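Local atomic coordinates of TIR protein (Paracoccus denitrificans PD1222, PDB entry 3H16), a protein that carries a TIR domain, a fold of parallel beta strands covered by helices that is found in many signalling and immune proteins. Residues B[21-27]-B[49-55]; B[61-67]-B[93-98]; B[82-86]-B[120-124]. All blocks are in the same frame, centred on the assembly; numbering follows the deposited sequence.

Contact 1: residues B[21-27]-B[49-55]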
loop_
_atom_site.group_PDB
_atom_site.type_symbol
_atom_site.label_atom_id
_atom_site.label_comp_id
_atom_site.label_asym_id
_atom_site.label_seq_id
_atom_site.Cartn_x
_atom_site.Cartn_y
_atom_site.Cartn_z
ATOM N N HIS B 21 20.794 4.701 -8.728
ATOM C CA HIS B 21 19.560 4.401 -9.453
ATOM C C HIS B 21 18.381 4.446 -8.491
ATOM O O HIS B 21 18.525 4.149 -7.303
ATOM C CB HIS B 21 19.619 3.010 -10.096
ATOM C CG HIS B 21 20.713 2.850 -11.103
ATOM N ND1 HIS B 21 21.952 2.338 -10.782
ATOM C CD2 HIS B 21 20.753 3.132 -12.426
ATOM C CE1 HIS B 21 22.707 2.309 -11.865
ATOM N NE2 HIS B 21 22.002 2.786 -12.876
ATOM N N ASP B 22 17.214 4.826 -8.997
ATOM C CA ASP B 22 16.044 4.873 -8.143
ATOM C C ASP B 22 15.356 3.520 -8.210
ATOM O O ASP B 22 14.963 2.947 -7.188
ATOM C CB ASP B 22 15.053 5.946 -8.608
ATOM C CG ASP B 22 15.524 7.374 -8.319
ATOM O OD1 ASP B 22 15.781 7.715 -7.142
ATOM O OD2 ASP B 22 15.616 8.163 -9.282
ATOM N N ILE B 23 15.261 2.996 -9.428
ATOM C CA ILE B 23 14.558 1.753 -9.671
ATOM C C ILE B 23 15.171 0.846 -10.715
ATOM O O ILE B 23 15.598 1.306 -11.782
ATOM C CB ILE B 23 13.128 2.057 -10.166
ATOM C CG1 ILE B 23 12.386 2.910 -9.136
ATOM C CG2 ILE B 23 12.383 0.762 -10.471
ATOM C CD1 ILE B 23 10.996 3.295 -9.555
ATOM N N PHE B 24 15.208 -0.449 -10.412
ATOM C CA PHE B 24 15.673 -1.430 -11.387
ATOM C C PHE B 24 14.438 -2.284 -11.635
ATOM O O PHE B 24 13.653 -2.496 -10.718
ATOM C CB PHE B 24 16.831 -2.278 -10.855
ATOM C CG PHE B 24 16.451 -3.249 -9.780
ATOM C CD1 PHE B 24 16.521 -2.885 -8.442
ATOM C CD2 PHE B 24 16.116 -4.560 -10.099
ATOM C CE1 PHE B 24 16.280 -3.815 -7.430
ATOM C CE2 PHE B 24 15.870 -5.501 -9.094
ATOM C CZ PHE B 24 15.955 -5.130 -7.754
ATOM N N ILE B 25 14.243 -2.741 -12.869
ATOM C CA ILE B 25 13.067 -3.551 -13.207
ATOM C C ILE B 25 13.361 -5.011 -13.577
ATOM O O ILE B 25 13.747 -5.304 -14.713
ATOM C CB ILE B 25 12.288 -2.933 -14.387
ATOM C CG1 ILE B 25 12.026 -1.456 -14.132
ATOM C CG2 ILE B 25 10.974 -3.667 -14.576
ATOM C CD1 ILE B 25 11.271 -0.771 -15.247
ATOM N N SER B 26 13.174 -5.918 -12.620
ATOM C CA SER B 26 13.389 -7.348 -12.851
ATOM C C SER B 26 12.250 -7.848 -13.748
ATOM O O SER B 26 11.077 -7.541 -13.506
ATOM C CB SER B 26 13.375 -8.104 -11.521
ATOM O OG SER B 26 13.633 -9.483 -11.711
ATOM N N HIS B 27 12.584 -8.621 -14.775
ATOM C CA HIS B 27 11.573 -9.102 -15.705
ATOM C C HIS B 27 12.111 -10.236 -16.568
ATOM O O HIS B 27 13.328 -10.388 -16.725
ATOM C CB HIS B 27 11.166 -7.968 -16.642
ATOM C CG HIS B 27 12.277 -7.513 -17.544
ATOM N ND1 HIS B 27 13.311 -6.713 -17.106
ATOM C CD2 HIS B 27 12.554 -7.810 -18.836
ATOM C CE1 HIS B 27 14.175 -6.537 -18.090
ATOM N NE2 HIS B 27 13.738 -7.192 -19.150
ATOM N N GLU B 49 14.963 7.586 -12.198
ATOM C CA GLU B 49 16.204 7.145 -12.822
ATOM C C GLU B 49 16.018 5.626 -12.864
ATOM O O GLU B 49 15.986 4.968 -11.819
ATOM C CB GLU B 49 17.387 7.539 -11.942
ATOM C CG GLU B 49 18.715 7.584 -12.654
ATOM C CD GLU B 49 19.147 6.226 -13.138
ATOM O OE1 GLU B 49 19.078 5.270 -12.337
ATOM O OE2 GLU B 49 19.558 6.117 -14.311
ATOM N N VAL B 50 15.894 5.079 -14.070
ATOM C CA VAL B 50 15.629 3.657 -14.246
ATOM C C VAL B 50 16.621 2.847 -15.078
ATOM O O VAL B 50 17.041 3.285 -16.151
ATOM C CB VAL B 50 14.241 3.465 -14.917
ATOM C CG1 VAL B 50 13.812 2.006 -14.857
ATOM C CG2 VAL B 50 13.217 4.364 -14.266
ATOM N N TRP B 51 16.982 1.665 -14.580
ATOM C CA TRP B 51 17.837 0.750 -15.327
ATOM C C TRP B 51 17.185 -0.628 -15.278
ATOM O O TRP B 51 16.511 -0.974 -14.307
ATOM C CB TRP B 51 19.293 0.731 -14.811
ATOM C CG TRP B 51 19.575 0.200 -13.443
ATOM C CD1 TRP B 51 18.780 0.292 -12.348
ATOM C CD2 TRP B 51 20.809 -0.389 -12.995
ATOM N NE1 TRP B 51 19.437 -0.196 -11.242
ATOM C CE2 TRP B 51 20.683 -0.621 -11.611
ATOM C CE3 TRP B 51 22.008 -0.740 -13.630
ATOM C CZ2 TRP B 51 21.710 -1.192 -10.844
ATOM C CZ3 TRP B 51 23.031 -1.309 -12.869
ATOM C CH2 TRP B 51 22.870 -1.529 -11.488
ATOM N N TYR B 52 17.357 -1.395 -16.350
ATOM C CA TYR B 52 16.751 -2.719 -16.450
ATOM C C TYR B 52 17.359 -3.579 -17.561
ATOM O O TYR B 52 17.054 -4.764 -17.664
ATOM C CB TYR B 52 15.258 -2.581 -16.734
ATOM C CG TYR B 52 14.982 -1.884 -18.044
ATOM C CD1 TYR B 52 15.065 -0.496 -18.141
ATOM C CD2 TYR B 52 14.686 -2.612 -19.199
ATOM C CE1 TYR B 52 14.860 0.158 -19.353
ATOM C CE2 TYR B 52 14.477 -1.968 -20.422
ATOM C CZ TYR B 52 14.566 -0.580 -20.489
ATOM O OH TYR B 52 14.363 0.079 -21.683
ATOM N N ASP B 53 18.204 -2.990 -18.397
ATOM C CA ASP B 53 18.793 -3.740 -19.489
ATOM C C ASP B 53 19.537 -5.002 -19.044
ATOM O O ASP B 53 19.442 -6.042 -19.696
ATOM C CB ASP B 53 19.723 -2.847 -20.294
ATOM C CG ASP B 53 20.186 -3.508 -21.564
ATOM O OD1 ASP B 53 19.318 -3.857 -22.392
ATOM O OD2 ASP B 53 21.414 -3.687 -21.731
ATOM N N ASP B 54 20.275 -4.915 -17.938
ATOM C CA ASP B 54 21.015 -6.065 -17.428
ATOM C C ASP B 54 20.203 -6.787 -16.373
ATOM O O ASP B 54 20.754 -7.324 -15.407
ATOM C CB ASP B 54 22.354 -5.633 -16.815
ATOM C CG ASP B 54 23.452 -5.441 -17.859
ATOM O OD1 ASP B 54 24.612 -5.244 -17.447
ATOM O OD2 ASP B 54 23.168 -5.484 -19.079
ATOM N N PHE B 55 18.889 -6.797 -16.557
ATOM C CA PHE B 55 18.007 -7.444 -15.607
ATOM C C PHE B 55 16.974 -8.348 -16.263
ATOM O O PHE B 55 15.992 -8.743 -15.624
ATOM C CB PHE B 55 17.323 -6.389 -14.742
ATOM C CG PHE B 55 18.262 -5.682 -13.809
ATOM C CD1 PHE B 55 18.680 -6.290 -12.629
ATOM C CD2 PHE B 55 18.752 -4.414 -14.119
ATOM C CE1 PHE B 55 19.572 -5.650 -11.770
ATOM C CE2 PHE B 55 19.652 -3.762 -13.263
ATOM C CZ PHE B 55 20.059 -4.382 -12.091
HETATM O O HOH W 1 15.896 -9.382 -12.824
#
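Ile23 and Trp51 lie on neighbouring parallel strands and carry the central backbone bonds. Ile23 N donates to Glu49 O at 3.2 Å. Ile23 O accepts from Trp51 N at 3.1 Å. The ladder continues from Ile25 N to Trp51 O at 3.2 Å. Ile23 thus bonds to the residues before and after Val50, the usual parallel pattern. Glu49 O is gripped twice, since Asp22 N also reaches it at 3.1 Å. In return Glu49 N donates to Asp22 OD2 at 3.0 Å, and the oxygen uses its anti lone pair. Asp22 OD1 forms a salt bridge with Arg75, so both carboxylate oxygens are engaged.

The His21 ring stacks face to face on the five-membered ring of Trp51. Their centroids are 3.4 Å apart and their planes differ by 2°. The edge of the Phe55 ring, through CE2, sits over the opposite indole face. Trp51 CG sits between its backbone N and carbonyl carbon (chi1 66°), which brings the indole back toward strand 21-28. Trp51 NE1 is satisfied by Ser74 OG. Further along, His27 ND1 donates to Ile25 O at 2.8 Å. The bond is nearly straight (167°), and the acceptor lies in the imidazole plane. A water joins Ser26 OG to Phe55 O, donating to the latter at 2.9 Å.

These strands and helix 32-45 form a beta-alpha-beta unit of the TIR domain. Strand 50-57 is outermost in this chain's sheet. Through Phe24 and Ser26, strand 21-28 also bonds to strand 74-81. Tyr52 packs against helix 32-45, while Phe24, Trp51 and Phe55 touch helix 63-73.

Contact 2: residues B[61-67]-B[93-98]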
loop_
_atom_site.group_PDB
_atom_site.type_symbol
_atom_site.label_atom_id
_atom_site.label_comp_id
_atom_site.label_asym_id
_atom_site.label_seq_id
_atom_site.Cartn_x
_atom_site.Cartn_y
_atom_site.Cartn_z
ATOM N N ASP B 61 19.014 -18.640 -15.002
ATOM C CA ASP B 61 19.593 -17.452 -14.384
ATOM C C ASP B 61 19.256 -17.426 -12.907
ATOM O O ASP B 61 18.284 -18.050 -12.472
ATOM C CB ASP B 61 19.054 -16.171 -15.021
ATOM C CG ASP B 61 19.656 -15.896 -16.372
ATOM O OD1 ASP B 61 20.892 -16.031 -16.509
ATOM O OD2 ASP B 61 18.899 -15.531 -17.294
ATOM N N SER B 62 20.056 -16.694 -12.139
ATOM C CA SER B 62 19.838 -16.591 -10.707
ATOM C C SER B 62 19.061 -15.341 -10.314
ATOM O O SER B 62 19.649 -14.265 -10.159
ATOM C CB SER B 62 21.173 -16.590 -9.961
ATOM O OG SER B 62 20.989 -16.275 -8.585
ATOM N N LEU B 63 17.747 -15.479 -10.149
ATOM C CA LEU B 63 16.930 -14.348 -9.732
ATOM C C LEU B 63 17.588 -13.811 -8.465
ATOM O O LEU B 63 17.696 -12.599 -8.265
ATOM C CB LEU B 63 15.507 -14.811 -9.424
ATOM C CG LEU B 63 14.530 -13.758 -8.892
ATOM C CD1 LEU B 63 14.464 -12.571 -9.856
ATOM C CD2 LEU B 63 13.150 -14.395 -8.713
ATOM N N ARG B 64 18.045 -14.740 -7.626
ATOM C CA ARG B 64 18.720 -14.423 -6.371
ATOM C C ARG B 64 19.752 -13.304 -6.534
ATOM O O ARG B 64 19.560 -12.195 -6.043
ATOM C CB ARG B 64 19.417 -15.680 -5.829
ATOM C CG ARG B 64 18.784 -16.285 -4.589
ATOM C CD ARG B 64 18.827 -15.307 -3.424
ATOM N NE ARG B 64 18.174 -15.833 -2.227
ATOM C CZ ARG B 64 17.990 -15.137 -1.107
ATOM N NH1 ARG B 64 18.406 -13.879 -1.027
ATOM N NH2 ARG B 64 17.387 -15.698 -0.066
ATOM N N ARG B 65 20.842 -13.608 -7.237
ATOM C CA ARG B 65 21.926 -12.655 -7.447
ATOM C C ARG B 65 21.490 -11.407 -8.184
ATOM O O ARG B 65 21.974 -10.313 -7.894
ATOM C CB ARG B 65 23.083 -13.313 -8.211
ATOM C CG ARG B 65 23.759 -14.451 -7.460
ATOM C CD ARG B 65 24.989 -14.966 -8.193
ATOM N NE ARG B 65 25.594 -16.095 -7.492
ATOM C CZ ARG B 65 25.034 -17.297 -7.384
ATOM N NH1 ARG B 65 23.853 -17.537 -7.934
ATOM N NH2 ARG B 65 25.654 -18.260 -6.717
ATOM N N SER B 66 20.585 -11.571 -9.143
ATOM C CA SER B 66 20.100 -10.435 -9.912
ATOM C C SER B 66 19.466 -9.396 -8.992
ATOM O O SER B 66 19.670 -8.191 -9.170
ATOM C CB SER B 66 19.074 -10.893 -10.952
ATOM O OG SER B 66 18.601 -9.792 -11.718
ATOM N N ILE B 67 18.696 -9.871 -8.015
ATOM C CA ILE B 67 18.024 -8.992 -7.068
ATOM C C ILE B 67 19.037 -8.290 -6.172
ATOM O O ILE B 67 18.923 -7.089 -5.927
ATOM C CB ILE B 67 17.014 -9.781 -6.196
ATOM C CG1 ILE B 67 15.866 -10.297 -7.065
ATOM C CG2 ILE B 67 16.431 -8.889 -5.116
ATOM C CD1 ILE B 67 14.980 -9.207 -7.625
ATOM N N LYS B 93 13.740 -21.495 -3.299
ATOM C CA LYS B 93 14.893 -20.806 -2.739
ATOM C C LYS B 93 15.322 -19.606 -3.598
ATOM O O LYS B 93 16.071 -18.737 -3.144
ATOM C CB LYS B 93 16.053 -21.798 -2.595
ATOM C CG LYS B 93 17.161 -21.351 -1.652
ATOM C CD LYS B 93 18.222 -22.439 -1.474
ATOM C CE LYS B 93 17.650 -23.688 -0.811
ATOM N NZ LYS B 93 18.675 -24.761 -0.669
ATOM N N GLU B 94 14.842 -19.550 -4.834
ATOM C CA GLU B 94 15.204 -18.458 -5.725
ATOM C C GLU B 94 14.210 -17.305 -5.575
ATOM O O GLU B 94 14.523 -16.155 -5.882
ATOM C CB GLU B 94 15.220 -18.959 -7.170
ATOM C CG GLU B 94 16.097 -18.151 -8.106
ATOM C CD GLU B 94 17.573 -18.333 -7.815
ATOM O OE1 GLU B 94 18.396 -17.639 -8.447
ATOM O OE2 GLU B 94 17.911 -19.174 -6.957
ATOM N N LEU B 95 13.011 -17.625 -5.099
ATOM C CA LEU B 95 11.970 -16.632 -4.911
ATOM C C LEU B 95 12.075 -15.924 -3.571
ATOM O O LEU B 95 11.735 -14.749 -3.467
ATOM C CB LEU B 95 10.597 -17.292 -5.025
ATOM C CG LEU B 95 10.286 -17.816 -6.427
ATOM C CD1 LEU B 95 8.839 -18.274 -6.518
ATOM C CD2 LEU B 95 10.555 -16.694 -7.443
ATOM N N ASP B 96 12.561 -16.639 -2.557
ATOM C CA ASP B 96 12.687 -16.112 -1.194
ATOM C C ASP B 96 13.202 -14.681 -1.000
ATOM O O ASP B 96 12.706 -13.957 -0.133
ATOM C CB ASP B 96 13.531 -17.065 -0.330
ATOM C CG ASP B 96 12.834 -18.402 -0.062
ATOM O OD1 ASP B 96 11.581 -18.446 -0.077
ATOM O OD2 ASP B 96 13.543 -19.403 0.183
ATOM N N GLY B 97 14.195 -14.269 -1.780
ATOM C CA GLY B 97 14.719 -12.924 -1.619
ATOM C C GLY B 97 13.751 -11.845 -2.075
ATOM O O GLY B 97 13.789 -10.709 -1.598
ATOM N N LEU B 98 12.869 -12.221 -2.996
ATOM C CA LEU B 98 11.885 -11.320 -3.581
ATOM C C LEU B 98 10.816 -10.821 -2.613
ATOM O O LEU B 98 9.907 -10.092 -3.011
ATOM C CB LEU B 98 11.215 -12.030 -4.756
ATOM C CG LEU B 98 10.769 -11.215 -5.966
ATOM C CD1 LEU B 98 11.938 -10.402 -6.517
ATOM C CD2 LEU B 98 10.242 -12.165 -7.028
#
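Glu94 OE1 is gripped by two donors, Ser62 OG at 2.9 Å and Arg64 N at 3.0 Å. Its exact place is less sure, because it sits too close to a neighbour in the model. The site is the N-cap of helix 63-73 in the TIR domain. Ser62 is the N-cap residue. Its OG accepts from Arg65 N at 3.0 Å, in an almost straight bond (174°). As modelled, the same hydroxyl also gives to Glu94. A carboxylate at this helix start is probably favoured by the helix dipole.

Glu94 reaches the cap by a bent chain. CG is anti to the backbone N (chi1 -156°), and the turn at chi2 (70°) swings the carboxylate round to the cap. On the way CG rests against Leu63 CB at 3.6 Å. Arg64 reaches across toward 93-98. Its guanidinium lies with one face over Gly97, where CA is 3.9 Å from NH1.

The rest of the contact is apolar. Ile109 of strand 109-113 touches both Ile67 and Leu98, and Trp90 touches Leu63 and Leu95. Leu63 CD2 meets Leu95 CD2 at 3.7 Å and also touches Leu98 CD2. One turn further along the helix, Ile67 and Leu98 cross at about a right angle, with CD1 of Ile67 3.5 Å from CD1 of Leu98.

Contact 3: residues B[82-86]-B[120-124]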
loop_
_atom_site.group_PDB
_atom_site.type_symbol
_atom_site.label_atom_id
_atom_site.label_comp_id
_atom_site.label_asym_id
_atom_site.label_seq_id
_atom_site.Cartn_x
_atom_site.Cartn_y
_atom_site.Cartn_z
ATOM N N SER B 82 4.468 -11.927 -14.666
ATOM C CA SER B 82 3.648 -12.344 -15.800
ATOM C C SER B 82 3.833 -13.837 -16.061
ATOM O O SER B 82 4.691 -14.491 -15.459
ATOM C CB SER B 82 4.072 -11.590 -17.048
ATOM O OG SER B 82 5.357 -12.036 -17.449
ATOM N N THR B 83 3.034 -14.367 -16.978
ATOM C CA THR B 83 3.126 -15.772 -17.338
ATOM C C THR B 83 4.558 -16.111 -17.730
ATOM O O THR B 83 5.069 -17.161 -17.345
ATOM C CB THR B 83 2.212 -16.098 -18.521
ATOM O OG1 THR B 83 0.858 -15.834 -18.150
ATOM C CG2 THR B 83 2.347 -17.561 -18.920
ATOM N N HIS B 84 5.187 -15.223 -18.504
ATOM C CA HIS B 84 6.571 -15.397 -18.965
ATOM C C HIS B 84 7.551 -15.521 -17.818
ATOM O O HIS B 84 8.494 -16.306 -17.879
ATOM C CB HIS B 84 7.016 -14.213 -19.828
ATOM C CG HIS B 84 6.333 -14.142 -21.153
ATOM N ND1 HIS B 84 6.431 -15.145 -22.093
ATOM C CD2 HIS B 84 5.544 -13.189 -21.698
ATOM C CE1 HIS B 84 5.732 -14.813 -23.162
ATOM N NE2 HIS B 84 5.184 -13.630 -22.948
ATOM N N PHE B 85 7.343 -14.722 -16.779
ATOM C CA PHE B 85 8.235 -14.782 -15.636
ATOM C C PHE B 85 7.918 -16.045 -14.842
ATOM O O PHE B 85 8.791 -16.601 -14.166
ATOM C CB PHE B 85 8.071 -13.527 -14.782
ATOM C CG PHE B 85 8.839 -13.559 -13.495
ATOM C CD1 PHE B 85 8.288 -14.134 -12.356
ATOM C CD2 PHE B 85 10.100 -12.983 -13.409
ATOM C CE1 PHE B 85 8.975 -14.131 -11.152
ATOM C CE2 PHE B 85 10.802 -12.973 -12.206
ATOM C CZ PHE B 85 10.236 -13.548 -11.072
ATOM N N PHE B 86 6.674 -16.510 -14.934
ATOM C CA PHE B 86 6.284 -17.722 -14.216
ATOM C C PHE B 86 6.807 -18.984 -14.895
ATOM O O PHE B 86 7.243 -19.921 -14.223
ATOM C CB PHE B 86 4.761 -17.831 -14.086
ATOM C CG PHE B 86 4.137 -16.760 -13.238
ATOM C CD1 PHE B 86 4.883 -16.086 -12.279
ATOM C CD2 PHE B 86 2.783 -16.464 -13.363
ATOM C CE1 PHE B 86 4.286 -15.127 -11.448
ATOM C CE2 PHE B 86 2.178 -15.516 -12.542
ATOM C CZ PHE B 86 2.936 -14.846 -11.578
ATOM N N GLU B 120 -3.477 -18.256 -11.300
ATOM C CA GLU B 120 -2.226 -18.457 -12.016
ATOM C C GLU B 120 -1.074 -18.076 -11.086
ATOM O O GLU B 120 -0.070 -18.789 -10.989
ATOM C CB GLU B 120 -2.210 -17.574 -13.256
ATOM C CG GLU B 120 -1.460 -18.141 -14.424
ATOM C CD GLU B 120 -1.470 -17.201 -15.606
ATOM O OE1 GLU B 120 -2.566 -16.738 -15.993
ATOM O OE2 GLU B 120 -0.380 -16.928 -16.149
ATOM N N VAL B 121 -1.233 -16.952 -10.395
ATOM C CA VAL B 121 -0.218 -16.478 -9.468
ATOM C C VAL B 121 -0.052 -17.517 -8.357
ATOM O O VAL B 121 1.051 -18.005 -8.124
ATOM C CB VAL B 121 -0.613 -15.095 -8.896
ATOM C CG1 VAL B 121 0.416 -14.600 -7.892
ATOM C CG2 VAL B 121 -0.726 -14.107 -10.029
ATOM N N ALA B 122 -1.146 -17.879 -7.696
ATOM C CA ALA B 122 -1.082 -18.888 -6.639
ATOM C C ALA B 122 -0.339 -20.146 -7.085
ATOM O O ALA B 122 0.408 -20.731 -6.300
ATOM C CB ALA B 122 -2.492 -19.266 -6.161
ATOM N N SER B 123 -0.557 -20.570 -8.331
ATOM C CA SER B 123 0.107 -21.762 -8.863
ATOM C C SER B 123 1.622 -21.601 -8.847
ATOM O O SER B 123 2.363 -22.550 -8.576
ATOM C CB SER B 123 -0.341 -22.044 -10.292
ATOM O OG SER B 123 -1.603 -22.674 -10.308
ATOM N N PHE B 124 2.079 -20.392 -9.140
ATOM C CA PHE B 124 3.500 -20.117 -9.155
ATOM C C PHE B 124 4.027 -19.963 -7.732
ATOM O O PHE B 124 5.046 -20.559 -7.374
ATOM C CB PHE B 124 3.770 -18.843 -9.956
ATOM C CG PHE B 124 5.144 -18.279 -9.755
ATOM C CD1 PHE B 124 6.272 -18.999 -10.144
ATOM C CD2 PHE B 124 5.315 -17.025 -9.174
ATOM C CE1 PHE B 124 7.551 -18.476 -9.958
ATOM C CE2 PHE B 124 6.588 -16.490 -8.985
ATOM C CZ PHE B 124 7.710 -17.219 -9.378
#
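The two short helical segments are closer at their C-terminal ends, with CA atoms 6.3 Å apart for Phe86 and Phe124 but 8.0 Å apart for Thr83 and Glu120. Phe85, Phe86 and Phe124 form an aromatic cluster between helices 83-86 and 118-124 of the TIR domain.

Phe86 and Phe124 carry most of the contact. Their ring centroids are 4.5 Å apart and their planes differ by 26°. The rings are slid apart and barely overlap, so this is not a full stack. They are modelled too close together, so their precise overlap is uncertain. Phe124 puts its CB over a face of the Phe86 ring, 3.9 Å from the ring centroid, in a CH-pi contact. With CG anti to the backbone N (chi1 166°), the Phe124 ring continues past the rim of Phe86 toward Phe85. The opposite face of the Phe86 ring is covered by the backbone O of Ser82. Val121 comes in obliquely, with CG2 at 4.0 Å from Phe86 CZ.

Phe85 meets the far end of Phe124, CE1 to CZ at 3.8 Å, with the ring planes 80° apart. Trp90 also meets the Phe85 ring, and its NE1 bonds to Phe85 O. Val116 packs on Phe86 and Val121, joining the loop before helix 118-124 to the cluster.

A single polar link lies at the rim of the contact. The extended Glu120 side chain crosses Thr83 at about a right angle. There Thr83 OG1 donates to the syn lone pair of Glu120 OE2 at 2.6 Å.

In the fold
From the N terminus, contact 1 closes first, bringing strand 50-57 back beside strand 21-28 after helix 32-45. Helix 63-73 follows directly and opens contact 2. It touches contact 1 where Phe55 meets Ser66 and Phe24 meets Ile67. The chain then passes through strand 74-81 to helix 83-86, which opens contact 3 before contact 2 has closed at residues 93-98. Contact 3 closes only at 120-124, after strand 109-113, so contacts 2 and 3 cross. They also touch, through Leu95 on Phe124 and Leu63 on Phe85. Contacts 1 and 3 lie on opposite sides of the chain's centre, with contact 2 touching both.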